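Long-range contacts in DNA polymerase (Bacillus phage phi29, PDB 2PY5), which replicates the phage genome by protein-primed, processive, strand-displacing DNA synthesis and proofreads its product with a 3'-5' exonuclease: residues Gly144-His149 against Tyr163-Asn168; Leu139-Gly144 against Ile170-Glu175; Arg23-Gly28 against Lys150-Gly155; Tyr38-Ser43 against Tyr156-Glu161. The protein carries 2 engineered substitutions. One frame throughout, in Å; residues are numbered along the deposited sequence.

Interaction 1: residues Gly144-His149 against Tyr163-Asn168; sequences GDIDYH and YAYIKN. With nucleotides of chain A.
I146 and Y165 make the tight part of this contact: the isoleucine CG1 lies 3.7 Å from Y165 CD2 and also touches the tyrosine CB, the two side chains lying side by side and heading opposite ways. Chi1 (-87°) sets I146 CG1 anti to the carbonyl carbon, where it meets the ring; CD1 beyond it lies 4.2 Å from I166 CG1. One face of the Y165 ring lies under the chain at D145 and I146, with D145 C 3.9 Å above the plane, nearer the rim than the centre. G144 O comes within 3.4 Å of Y165 CE1, and the phenol OH is hydrogen-bonded to K143 O. Y165 stands on helix 160-182, four residues before D169, the tyrosine-to-aspartate spacing of the Exo III motif in B-family proofreading exonucleases; D145 and D169 are both magnesium ligands in this enzyme. The other side of the loop is looser. D145 starts away from the helix and its side chain makes no contact with residues 163-168, while the end of the exposed D147 side chain leads away from them. Further along, Y148, which stabilises the frayed 3' terminus, is sandwiched: the thymine of DT7 of chain A lies over one face, its C5 3.6 Å above the ring plane and toward the rim, while I146 O lies on the opposite face. Y148 OH approaches the thymine methyl C7 of DT7 at 3.4 Å.

Interaction 2: residues Leu139-Gly144 against Ile170-Glu175; sequences LTVLKG and IQIIAE
L139 and E175 both carry CG anti to the carbonyl carbon (chi1 -53° and -69°), and their side chains lie alongside, pointing opposite ways. The glutamate, extended beyond CG, lays its carboxylate beside the leucine, with E175 OE1 3.5 Å from L139 CD2 and equally near L139 CB. The other leucine methyl reaches the helix backbone, where L139 CD1 meets I172 O at 3.4 Å, and it also packs on E175 CB. I172 packs against the next two loop residues: its CG1 sits 3.5 Å from T140 O, and its CD1 touches V141 CG2 obliquely at 4.0 Å. No direct hydrogen bond joins the loop 139-144 to residues 170-175. Two waters do so, each bridging the T140 backbone to the same carboxylate oxygen. The first donates to T140 O (2.7 Å) and to E175 OE1; the second accepts from T140 N (2.8 Å) and also donates to E175 OE1. T140 O has a further donor in N168 ND2, one helical turn before I172. The contact thus lays the loop following helix 130-136 along helix 160-182 of the exonuclease domain, and I172 also packs on V130 of the former helix. I172 lies near D169, a magnesium ligand of the exonuclease site. A single glutamate oxygen that receives two water hydrogens is consistent with an ionised carboxylate, and the waters satisfy polar backbone atoms of the loop beside a patch that is otherwise aliphatic.

Interaction 3: residues Arg23-Gly28 against Lys150-Gly155; sequences RVWAYG and KERPVG
R23 grips R152 O end-on, with both terminal nitrogens: NH1 reaches this oxygen at 3.0 Å and NH2 at 2.9 Å. The acceptor lies in the guanidinium plane, but the two donors come from opposite faces of the carbonyl plane, and both bonds are bent (N-H...O angles 143° and 147°). The remaining nitrogen of R23, NE, forms a salt bridge to D21, and NH2 has a further hydrogen-bonding partner next to the segment. V154 CG2 sits over one face of this guanidinium, 3.6 Å from R23 NE. The R152 chain runs extended from CG to NE and lays its outer part over W25. Its guanidinium lies flat on the indole, centres 3.9 Å apart and planes only 6° from parallel, a cation-pi stack. R152 CD adds a CH-pi contact over the five-membered ring, 3.4 Å from its centroid. On the other guanidinium face rests K150 CB, while R152 NH2 is held by a hydrogen bond to D147 O and a salt bridge to E162. W25 and A26 form a classic beta bulge in strand 24-31, both facing E14; the stack therefore lies next to a residue essential for exonucleolysis, and joins loop 150-155 to the strand. With carbon on both faces of R152, and with a carbonyl and a carboxylate both bound at NH2, the arginine charge is probably retained, balanced in part by E162 and favoured by the indole pi face.

Interaction 4: residues Tyr38-Ser43 against Tyr156-Glu161; sequences YKIGNS and YKITPE. With EDO (1,2-ethanediol), chain P.
The side-chain amide of N42 is turned so that the carbonyl oxygen of Y156 lies close to its plane. That oxygen takes a nearly straight hydrogen bond from N42 ND2 (3.1 Å, N-H...O angle 172°), yet from the carbonyl's side the donor stands well above the plane. Chi1 (73°) sets N42 CG between its backbone N and carbonyl carbon, 3.9 Å from Y156 O, where the amide nitrogen can reach that acceptor. Next to this polar link, I158 CD1 presses on the peptide of G41, 3.4 Å from G41 O, and touches N42 CB. It also meets I40 CG2 at 3.9 Å, the two isoleucines crossing at about a right angle. Strand 38-41 is an outermost strand of the mixed sheet of the exonuclease domain, and residues 156-161 lead into helix 160-182. Each segment holds a helix N-cap: S43 OG caps E46 N, and T159 caps the start of the helix, with E162 OE1 bonded back to T159 N as in a capping box. The Y156 hydroxyl is hydrogen-bonded to E162 OE2. S43 OG also shares a 2.8 Å hydrogen bond with O1 of an ethanediol, probably from the crystallisation liquor, which D45 binds too.

From the N terminus, strands 24-31 and 38-41, neighbours in one sheet, supply the first halves of interactions 3 and 4. Their partners come over a hundred residues later, in the loop before helix 160-182 and at its first turn. Earlier in that loop come 139-144 and 144-149, the first halves of interactions 2 and 1, which share G144. Helix 160-182 then closes both: interaction 1 spans 13 intervening residues and lies within the 25-residue span of interaction 2. Interactions 3 and 4 cross each other, and each crosses interactions 1 and 2. Together they bind the sheet, the long connecting loop and helix 160-182, with I146 packing on W25 and I166 on A26.

Interaction 1: residues Gly144-His149 against Tyr163-Asn168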
# COMPACT_ATOMS: atom_id res chain seq x y z
N GLY F 144 -22.28 -7.38 -9.94
CA GLY F 144 -23.07 -6.69 -8.92
C GLY F 144 -22.64 -6.99 -7.50
O GLY F 144 -21.66 -7.71 -7.26
N ASP F 145 -23.39 -6.43 -6.56
CA ASP F 145 -23.13 -6.59 -5.14
C ASP F 145 -24.36 -7.13 -4.44
O ASP F 145 -25.46 -7.13 -4.98
CB ASP F 145 -22.77 -5.25 -4.50
CG ASP F 145 -21.50 -4.63 -5.06
OD1 ASP F 145 -20.58 -5.38 -5.48
OD2 ASP F 145 -21.42 -3.39 -5.07
N ILE F 146 -24.16 -7.60 -3.21
CA ILE F 146 -25.28 -7.89 -2.32
C ILE F 146 -25.96 -6.56 -1.94
O ILE F 146 -25.30 -5.52 -1.84
CB ILE F 146 -24.79 -8.70 -1.08
CG1 ILE F 146 -24.80 -10.20 -1.41
CG2 ILE F 146 -25.67 -8.43 0.14
CD1 ILE F 146 -24.66 -11.11 -0.21
N ASP F 147 -27.27 -6.58 -1.79
CA ASP F 147 -27.99 -5.46 -1.22
C ASP F 147 -27.62 -5.40 0.27
O ASP F 147 -28.19 -6.14 1.06
CB ASP F 147 -29.50 -5.66 -1.40
CG ASP F 147 -30.34 -4.53 -0.80
OD1 ASP F 147 -29.79 -3.62 -0.16
OD2 ASP F 147 -31.58 -4.58 -0.98
N TYR F 148 -26.69 -4.53 0.63
CA TYR F 148 -26.12 -4.53 1.99
C TYR F 148 -27.13 -4.18 3.06
O TYR F 148 -27.09 -4.73 4.16
CB TYR F 148 -24.96 -3.53 2.10
CG TYR F 148 -23.86 -3.69 1.08
CD1 TYR F 148 -23.47 -2.61 0.30
CD2 TYR F 148 -23.23 -4.91 0.89
CE1 TYR F 148 -22.46 -2.74 -0.65
CE2 TYR F 148 -22.21 -5.06 -0.06
CZ TYR F 148 -21.84 -3.96 -0.82
OH TYR F 148 -20.86 -4.05 -1.77
N HIS F 149 -28.03 -3.25 2.75
CA HIS F 149 -28.86 -2.63 3.77
C HIS F 149 -30.27 -3.22 3.87
O HIS F 149 -31.09 -2.70 4.61
CB HIS F 149 -28.90 -1.12 3.54
CG HIS F 149 -27.54 -0.52 3.42
ND1 HIS F 149 -26.64 -0.51 4.46
CD2 HIS F 149 -26.89 0.02 2.36
CE1 HIS F 149 -25.51 0.05 4.06
NE2 HIS F 149 -25.64 0.39 2.79
N TYR F 163 -26.63 -16.41 -1.67
CA TYR F 163 -25.80 -17.61 -1.50
C TYR F 163 -24.74 -17.69 -2.60
O TYR F 163 -23.58 -17.97 -2.33
CB TYR F 163 -26.71 -18.85 -1.54
CG TYR F 163 -26.06 -20.19 -1.23
CD1 TYR F 163 -26.24 -20.80 0.00
CD2 TYR F 163 -25.31 -20.88 -2.20
CE1 TYR F 163 -25.67 -22.05 0.28
CE2 TYR F 163 -24.74 -22.11 -1.93
CZ TYR F 163 -24.92 -22.69 -0.69
OH TYR F 163 -24.37 -23.92 -0.43
N ALA F 164 -25.16 -17.43 -3.83
CA ALA F 164 -24.25 -17.45 -4.99
C ALA F 164 -23.17 -16.38 -4.88
O ALA F 164 -22.01 -16.62 -5.21
CB ALA F 164 -25.05 -17.29 -6.28
N TYR F 165 -23.55 -15.18 -4.41
CA TYR F 165 -22.58 -14.11 -4.22
C TYR F 165 -21.53 -14.48 -3.16
O TYR F 165 -20.34 -14.23 -3.33
CB TYR F 165 -23.26 -12.80 -3.78
CG TYR F 165 -23.76 -11.91 -4.90
CD1 TYR F 165 -22.91 -11.48 -5.91
CD2 TYR F 165 -25.08 -11.47 -4.91
CE1 TYR F 165 -23.37 -10.65 -6.93
CE2 TYR F 165 -25.55 -10.63 -5.92
CZ TYR F 165 -24.69 -10.23 -6.93
OH TYR F 165 -25.15 -9.41 -7.93
N ILE F 166 -21.99 -15.05 -2.06
CA ILE F 166 -21.11 -15.43 -0.97
C ILE F 166 -20.15 -16.54 -1.42
O ILE F 166 -18.94 -16.47 -1.17
CB ILE F 166 -21.92 -15.87 0.29
CG1 ILE F 166 -22.76 -14.70 0.82
CG2 ILE F 166 -20.97 -16.41 1.39
CD1 ILE F 166 -23.92 -15.13 1.74
N LYS F 167 -20.69 -17.53 -2.10
CA LYS F 167 -19.88 -18.62 -2.63
C LYS F 167 -18.83 -18.10 -3.62
O LYS F 167 -17.68 -18.55 -3.62
CB LYS F 167 -20.78 -19.65 -3.33
CG LYS F 167 -20.07 -20.94 -3.64
CD LYS F 167 -20.98 -21.91 -4.31
CE LYS F 167 -20.24 -23.17 -4.70
NZ LYS F 167 -21.14 -24.15 -5.35
N ASN F 168 -19.22 -17.15 -4.45
CA ASN F 168 -18.30 -16.57 -5.44
C ASN F 168 -17.18 -15.80 -4.73
O ASN F 168 -16.00 -15.93 -5.08
CB ASN F 168 -19.06 -15.65 -6.39
CG ASN F 168 -18.16 -15.02 -7.44
OD1 ASN F 168 -18.22 -13.80 -7.66
ND2 ASN F 168 -17.34 -15.84 -8.09
P DT A 7 -17.97 -7.20 1.55
OP1 DT A 7 -18.24 -8.60 1.19
OP2 DT A 7 -17.97 -6.16 0.50
O5' DT A 7 -19.01 -6.69 2.65
C5' DT A 7 -19.19 -7.38 3.87
C4' DT A 7 -20.27 -6.66 4.67
O4' DT A 7 -19.85 -5.29 4.89
C3' DT A 7 -21.63 -6.53 3.99
O3' DT A 7 -22.46 -7.68 4.20
C2' DT A 7 -22.20 -5.32 4.72
C1' DT A 7 -20.98 -4.44 4.93
N1 DT A 7 -20.82 -3.35 3.91
C2 DT A 7 -21.50 -2.17 4.13
O2 DT A 7 -22.22 -1.99 5.09
N3 DT A 7 -21.31 -1.21 3.18
C4 DT A 7 -20.52 -1.30 2.05
O4 DT A 7 -20.43 -0.36 1.25
C5 DT A 7 -19.84 -2.56 1.87
C7 DT A 7 -18.95 -2.76 0.68
C6 DT A 7 -20.01 -3.52 2.80

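Interaction 2: residues Leu139-Gly144 against Ile170-Glu175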
# COMPACT_ATOMS: atom_id res chain seq x y z
N LEU F 139 -10.27 -14.93 -12.87
CA LEU F 139 -11.12 -15.83 -12.09
C LEU F 139 -12.58 -15.42 -12.29
O LEU F 139 -12.88 -14.25 -12.54
CB LEU F 139 -10.76 -15.75 -10.60
CG LEU F 139 -9.28 -15.97 -10.23
CD1 LEU F 139 -9.09 -15.79 -8.73
CD2 LEU F 139 -8.83 -17.36 -10.68
N THR F 140 -13.50 -16.39 -12.18
CA THR F 140 -14.92 -16.12 -12.38
C THR F 140 -15.46 -15.21 -11.28
O THR F 140 -15.20 -15.44 -10.10
CB THR F 140 -15.75 -17.41 -12.40
OG1 THR F 140 -15.27 -18.27 -13.44
CG2 THR F 140 -17.23 -17.11 -12.65
N VAL F 141 -16.19 -14.17 -11.68
CA VAL F 141 -16.80 -13.24 -10.73
C VAL F 141 -18.22 -12.88 -11.18
O VAL F 141 -18.46 -12.63 -12.36
CB VAL F 141 -15.97 -11.95 -10.54
CG1 VAL F 141 -15.73 -11.26 -11.87
CG2 VAL F 141 -16.64 -11.01 -9.54
N LEU F 142 -19.15 -12.88 -10.23
CA LEU F 142 -20.54 -12.52 -10.51
C LEU F 142 -20.69 -11.00 -10.53
O LEU F 142 -20.06 -10.29 -9.73
CB LEU F 142 -21.47 -13.13 -9.47
CG LEU F 142 -21.46 -14.67 -9.37
CD1 LEU F 142 -22.45 -15.15 -8.31
CD2 LEU F 142 -21.78 -15.31 -10.71
N LYS F 143 -21.52 -10.51 -11.45
CA LYS F 143 -21.77 -9.07 -11.59
C LYS F 143 -22.64 -8.55 -10.45
O LYS F 143 -23.62 -9.19 -10.07
CB LYS F 143 -22.46 -8.77 -12.92
CG LYS F 143 -21.56 -8.77 -14.14
CD LYS F 143 -22.36 -8.43 -15.38
CE LYS F 143 -21.48 -8.30 -16.62
NZ LYS F 143 -22.28 -7.96 -17.84
N GLY F 144 -22.28 -7.38 -9.94
CA GLY F 144 -23.07 -6.69 -8.92
C GLY F 144 -22.64 -6.99 -7.50
O GLY F 144 -21.66 -7.71 -7.26
N ILE F 170 -15.93 -16.17 -1.63
CA ILE F 170 -14.96 -17.06 -0.97
C ILE F 170 -14.17 -17.89 -1.99
O ILE F 170 -13.02 -18.21 -1.76
CB ILE F 170 -15.60 -17.95 0.13
CG1 ILE F 170 -16.61 -18.97 -0.44
CG2 ILE F 170 -16.25 -17.05 1.20
CD1 ILE F 170 -17.37 -19.75 0.66
N GLN F 171 -14.77 -18.21 -3.14
CA GLN F 171 -14.08 -19.02 -4.14
C GLN F 171 -13.03 -18.19 -4.88
O GLN F 171 -12.00 -18.73 -5.26
CB GLN F 171 -15.07 -19.65 -5.13
CG GLN F 171 -14.38 -20.57 -6.13
CD GLN F 171 -15.32 -21.46 -6.92
OE1 GLN F 171 -14.98 -21.93 -8.01
NE2 GLN F 171 -16.50 -21.71 -6.38
N ILE F 172 -13.29 -16.91 -5.11
CA ILE F 172 -12.28 -16.04 -5.74
C ILE F 172 -11.00 -16.03 -4.89
O ILE F 172 -9.90 -16.25 -5.41
CB ILE F 172 -12.79 -14.60 -5.91
CG1 ILE F 172 -13.82 -14.54 -7.05
CG2 ILE F 172 -11.62 -13.62 -6.21
CD1 ILE F 172 -14.73 -13.33 -6.97
N ILE F 173 -11.16 -15.79 -3.59
CA ILE F 173 -10.01 -15.75 -2.69
C ILE F 173 -9.36 -17.15 -2.55
O ILE F 173 -8.14 -17.27 -2.55
CB ILE F 173 -10.36 -15.12 -1.33
CG1 ILE F 173 -10.73 -13.63 -1.50
CG2 ILE F 173 -9.20 -15.28 -0.35
CD1 ILE F 173 -9.63 -12.75 -2.17
N ALA F 174 -10.17 -18.21 -2.49
CA ALA F 174 -9.61 -19.57 -2.49
C ALA F 174 -8.76 -19.83 -3.73
O ALA F 174 -7.67 -20.39 -3.63
CB ALA F 174 -10.72 -20.62 -2.39
N GLU F 175 -9.27 -19.47 -4.90
CA GLU F 175 -8.56 -19.71 -6.16
C GLU F 175 -7.25 -18.91 -6.21
O GLU F 175 -6.21 -19.43 -6.64
CB GLU F 175 -9.44 -19.39 -7.36
CG GLU F 175 -10.61 -20.39 -7.54
CD GLU F 175 -11.58 -20.02 -8.65
OE1 GLU F 175 -11.57 -18.85 -9.11
OE2 GLU F 175 -12.36 -20.90 -9.08
O HOH W 1 -14.17 -17.72 -9.05
O HOH W 2 -12.33 -18.94 -11.88

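Interaction 3: residues Arg23-Gly28 against Lys150-Gly155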
# COMPACT_ATOMS: atom_id res chain seq x y z
N ARG F 23 -24.69 -7.50 13.39
CA ARG F 23 -24.44 -8.92 13.52
C ARG F 23 -24.21 -9.58 12.16
O ARG F 23 -24.59 -9.06 11.14
CB ARG F 23 -25.62 -9.59 14.23
CG ARG F 23 -26.93 -9.34 13.58
CD ARG F 23 -28.13 -9.87 14.39
NE ARG F 23 -29.30 -9.10 14.00
CZ ARG F 23 -29.98 -9.25 12.86
NH1 ARG F 23 -29.69 -10.20 11.99
NH2 ARG F 23 -30.97 -8.42 12.59
N VAL F 24 -23.58 -10.74 12.20
CA VAL F 24 -23.43 -11.58 11.01
C VAL F 24 -24.78 -12.18 10.63
O VAL F 24 -25.48 -12.76 11.48
CB VAL F 24 -22.39 -12.71 11.29
CG1 VAL F 24 -22.36 -13.75 10.17
CG2 VAL F 24 -21.01 -12.09 11.51
N TRP F 25 -25.19 -12.02 9.36
CA TRP F 25 -26.38 -12.72 8.85
C TRP F 25 -26.04 -13.86 7.90
O TRP F 25 -26.90 -14.68 7.59
CB TRP F 25 -27.40 -11.76 8.23
CG TRP F 25 -26.96 -11.02 6.97
CD1 TRP F 25 -26.48 -9.76 6.92
CD2 TRP F 25 -27.03 -11.50 5.62
NE1 TRP F 25 -26.24 -9.40 5.61
CE2 TRP F 25 -26.57 -10.45 4.80
CE3 TRP F 25 -27.45 -12.69 5.03
CZ2 TRP F 25 -26.48 -10.57 3.41
CZ3 TRP F 25 -27.38 -12.81 3.64
CH2 TRP F 25 -26.90 -11.75 2.85
N ALA F 26 -24.79 -13.92 7.43
CA ALA F 26 -24.31 -15.05 6.64
C ALA F 26 -22.83 -15.26 6.83
O ALA F 26 -22.09 -14.31 7.04
CB ALA F 26 -24.61 -14.85 5.16
N TYR F 27 -22.41 -16.53 6.80
CA TYR F 27 -21.00 -16.88 6.72
C TYR F 27 -20.80 -17.85 5.57
O TYR F 27 -21.74 -18.55 5.16
CB TYR F 27 -20.50 -17.54 8.01
CG TYR F 27 -21.00 -18.97 8.23
CD1 TYR F 27 -20.39 -20.06 7.61
CD2 TYR F 27 -22.10 -19.23 9.06
CE1 TYR F 27 -20.85 -21.37 7.81
CE2 TYR F 27 -22.55 -20.53 9.27
CZ TYR F 27 -21.92 -21.60 8.63
OH TYR F 27 -22.37 -22.90 8.82
N GLY F 28 -19.57 -17.92 5.08
CA GLY F 28 -19.17 -18.94 4.13
C GLY F 28 -17.75 -19.34 4.46
O GLY F 28 -16.94 -18.50 4.85
N LYS F 150 -30.53 -4.29 3.12
CA LYS F 150 -31.81 -4.98 3.20
C LYS F 150 -32.08 -5.42 4.63
O LYS F 150 -31.17 -5.85 5.36
CB LYS F 150 -31.86 -6.20 2.26
CG LYS F 150 -33.09 -7.08 2.49
CD LYS F 150 -33.28 -8.12 1.41
CE LYS F 150 -34.47 -9.02 1.77
NZ LYS F 150 -34.75 -10.03 0.73
N GLU F 151 -33.35 -5.30 5.03
CA GLU F 151 -33.81 -5.72 6.34
C GLU F 151 -33.66 -7.24 6.47
O GLU F 151 -34.28 -8.00 5.70
CB GLU F 151 -35.27 -5.31 6.53
CG GLU F 151 -35.98 -5.90 7.74
CD GLU F 151 -35.43 -5.40 9.07
OE1 GLU F 151 -34.66 -4.41 9.07
OE2 GLU F 151 -35.79 -6.00 10.11
N ARG F 152 -32.83 -7.67 7.43
CA ARG F 152 -32.54 -9.09 7.67
C ARG F 152 -32.53 -9.40 9.16
O ARG F 152 -31.51 -9.20 9.83
CB ARG F 152 -31.19 -9.46 7.05
CG ARG F 152 -31.16 -9.39 5.53
CD ARG F 152 -29.80 -9.80 5.00
NE ARG F 152 -29.70 -9.71 3.54
CZ ARG F 152 -29.13 -8.71 2.86
NH1 ARG F 152 -28.65 -7.65 3.50
NH2 ARG F 152 -29.08 -8.75 1.54
N PRO F 153 -33.67 -9.87 9.70
CA PRO F 153 -33.75 -10.24 11.10
C PRO F 153 -32.91 -11.45 11.45
O PRO F 153 -32.40 -12.15 10.57
CB PRO F 153 -35.24 -10.57 11.28
CG PRO F 153 -35.91 -9.93 10.16
CD PRO F 153 -34.97 -10.02 9.03
N VAL F 154 -32.77 -11.71 12.74
CA VAL F 154 -32.08 -12.90 13.18
C VAL F 154 -32.76 -14.13 12.56
O VAL F 154 -33.99 -14.26 12.63
CB VAL F 154 -32.04 -13.00 14.71
CG1 VAL F 154 -31.51 -14.35 15.16
CG2 VAL F 154 -31.19 -11.88 15.27
N GLY F 155 -31.97 -15.01 11.95
CA GLY F 155 -32.50 -16.24 11.34
C GLY F 155 -33.01 -16.05 9.92
O GLY F 155 -33.61 -16.95 9.34

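Interaction 4: residues Tyr38-Ser43 against Tyr156-Glu161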
# COMPACT_ATOMS: atom_id res chain seq x y z
N TYR F 38 -17.25 -26.87 1.11
CA TYR F 38 -17.65 -25.53 1.48
C TYR F 38 -18.99 -25.55 2.21
O TYR F 38 -19.74 -26.51 2.11
CB TYR F 38 -17.70 -24.62 0.24
CG TYR F 38 -18.99 -24.74 -0.54
CD1 TYR F 38 -20.01 -23.82 -0.33
CD2 TYR F 38 -19.19 -25.75 -1.44
CE1 TYR F 38 -21.18 -23.90 -1.01
CE2 TYR F 38 -20.38 -25.85 -2.13
CZ TYR F 38 -21.37 -24.92 -1.90
OH TYR F 38 -22.57 -25.00 -2.58
N LYS F 39 -19.26 -24.49 2.95
CA LYS F 39 -20.53 -24.35 3.62
C LYS F 39 -20.89 -22.88 3.79
O LYS F 39 -20.04 -22.05 4.10
CB LYS F 39 -20.50 -25.04 4.99
CG LYS F 39 -21.89 -25.04 5.66
CD LYS F 39 -22.04 -26.07 6.77
CE LYS F 39 -23.42 -25.95 7.45
NZ LYS F 39 -24.57 -26.44 6.61
N ILE F 40 -22.16 -22.58 3.54
CA ILE F 40 -22.72 -21.26 3.79
C ILE F 40 -23.90 -21.41 4.75
O ILE F 40 -24.75 -22.29 4.56
CB ILE F 40 -23.15 -20.60 2.47
CG1 ILE F 40 -21.90 -20.27 1.64
CG2 ILE F 40 -23.98 -19.33 2.72
CD1 ILE F 40 -22.18 -20.04 0.18
N GLY F 41 -23.94 -20.55 5.77
CA GLY F 41 -24.99 -20.60 6.79
C GLY F 41 -25.33 -19.22 7.30
O GLY F 41 -24.71 -18.23 6.89
N ASN F 42 -26.29 -19.15 8.22
CA ASN F 42 -26.80 -17.87 8.69
C ASN F 42 -26.61 -17.64 10.19
O ASN F 42 -27.30 -16.82 10.78
CB ASN F 42 -28.27 -17.70 8.27
CG ASN F 42 -29.22 -18.58 9.06
OD1 ASN F 42 -28.79 -19.43 9.85
ND2 ASN F 42 -30.54 -18.37 8.86
N SER F 43 -25.66 -18.35 10.79
CA SER F 43 -25.41 -18.27 12.23
C SER F 43 -23.93 -18.16 12.56
O SER F 43 -23.18 -19.06 12.24
CB SER F 43 -25.97 -19.52 12.91
OG SER F 43 -25.56 -19.63 14.25
N TYR F 156 -32.77 -14.86 9.38
CA TYR F 156 -33.14 -14.54 8.00
C TYR F 156 -32.63 -15.61 7.04
O TYR F 156 -31.46 -16.04 7.11
CB TYR F 156 -32.59 -13.15 7.63
CG TYR F 156 -32.56 -12.85 6.15
CD1 TYR F 156 -33.70 -12.38 5.50
CD2 TYR F 156 -31.41 -13.00 5.41
CE1 TYR F 156 -33.69 -12.10 4.15
CE2 TYR F 156 -31.40 -12.73 4.04
CZ TYR F 156 -32.54 -12.27 3.43
OH TYR F 156 -32.54 -11.98 2.09
N LYS F 157 -33.53 -16.04 6.15
CA LYS F 157 -33.25 -17.08 5.17
C LYS F 157 -32.46 -16.52 3.98
O LYS F 157 -32.96 -15.67 3.24
CB LYS F 157 -34.57 -17.67 4.68
CG LYS F 157 -34.48 -18.69 3.57
CD LYS F 157 -35.80 -19.42 3.44
CE LYS F 157 -36.00 -20.08 2.09
NZ LYS F 157 -37.35 -20.70 2.01
N ILE F 158 -31.25 -17.04 3.78
CA ILE F 158 -30.39 -16.61 2.68
C ILE F 158 -31.00 -17.02 1.34
O ILE F 158 -31.38 -18.18 1.15
CB ILE F 158 -28.97 -17.21 2.82
CG1 ILE F 158 -28.32 -16.82 4.15
CG2 ILE F 158 -28.09 -16.75 1.67
CD1 ILE F 158 -27.05 -17.60 4.46
N THR F 159 -31.12 -16.07 0.41
CA THR F 159 -31.69 -16.34 -0.91
C THR F 159 -30.67 -17.07 -1.79
O THR F 159 -29.48 -17.04 -1.50
CB THR F 159 -32.16 -15.05 -1.63
OG1 THR F 159 -31.03 -14.24 -1.98
CG2 THR F 159 -33.13 -14.24 -0.75
N PRO F 160 -31.14 -17.74 -2.85
CA PRO F 160 -30.19 -18.35 -3.80
C PRO F 160 -29.18 -17.36 -4.38
O PRO F 160 -28.01 -17.70 -4.57
CB PRO F 160 -31.11 -18.91 -4.90
CG PRO F 160 -32.40 -19.14 -4.22
CD PRO F 160 -32.53 -18.03 -3.22
N GLU F 161 -29.65 -16.13 -4.63
CA GLU F 161 -28.81 -15.06 -5.19
C GLU F 161 -27.73 -14.60 -4.20
O GLU F 161 -26.55 -14.43 -4.57
CB GLU F 161 -29.70 -13.87 -5.60
CG GLU F 161 -30.66 -14.17 -6.75
CD GLU F 161 -32.00 -14.81 -6.34
OE1 GLU F 161 -32.23 -15.10 -5.14
OE2 GLU F 161 -32.84 -15.03 -7.23
C1 EDO P . -26.90 -21.42 16.89
O1 EDO P . -26.82 -21.74 15.50
C2 EDO P . -27.43 -20.01 17.09
O2 EDO P . -27.48 -19.67 18.49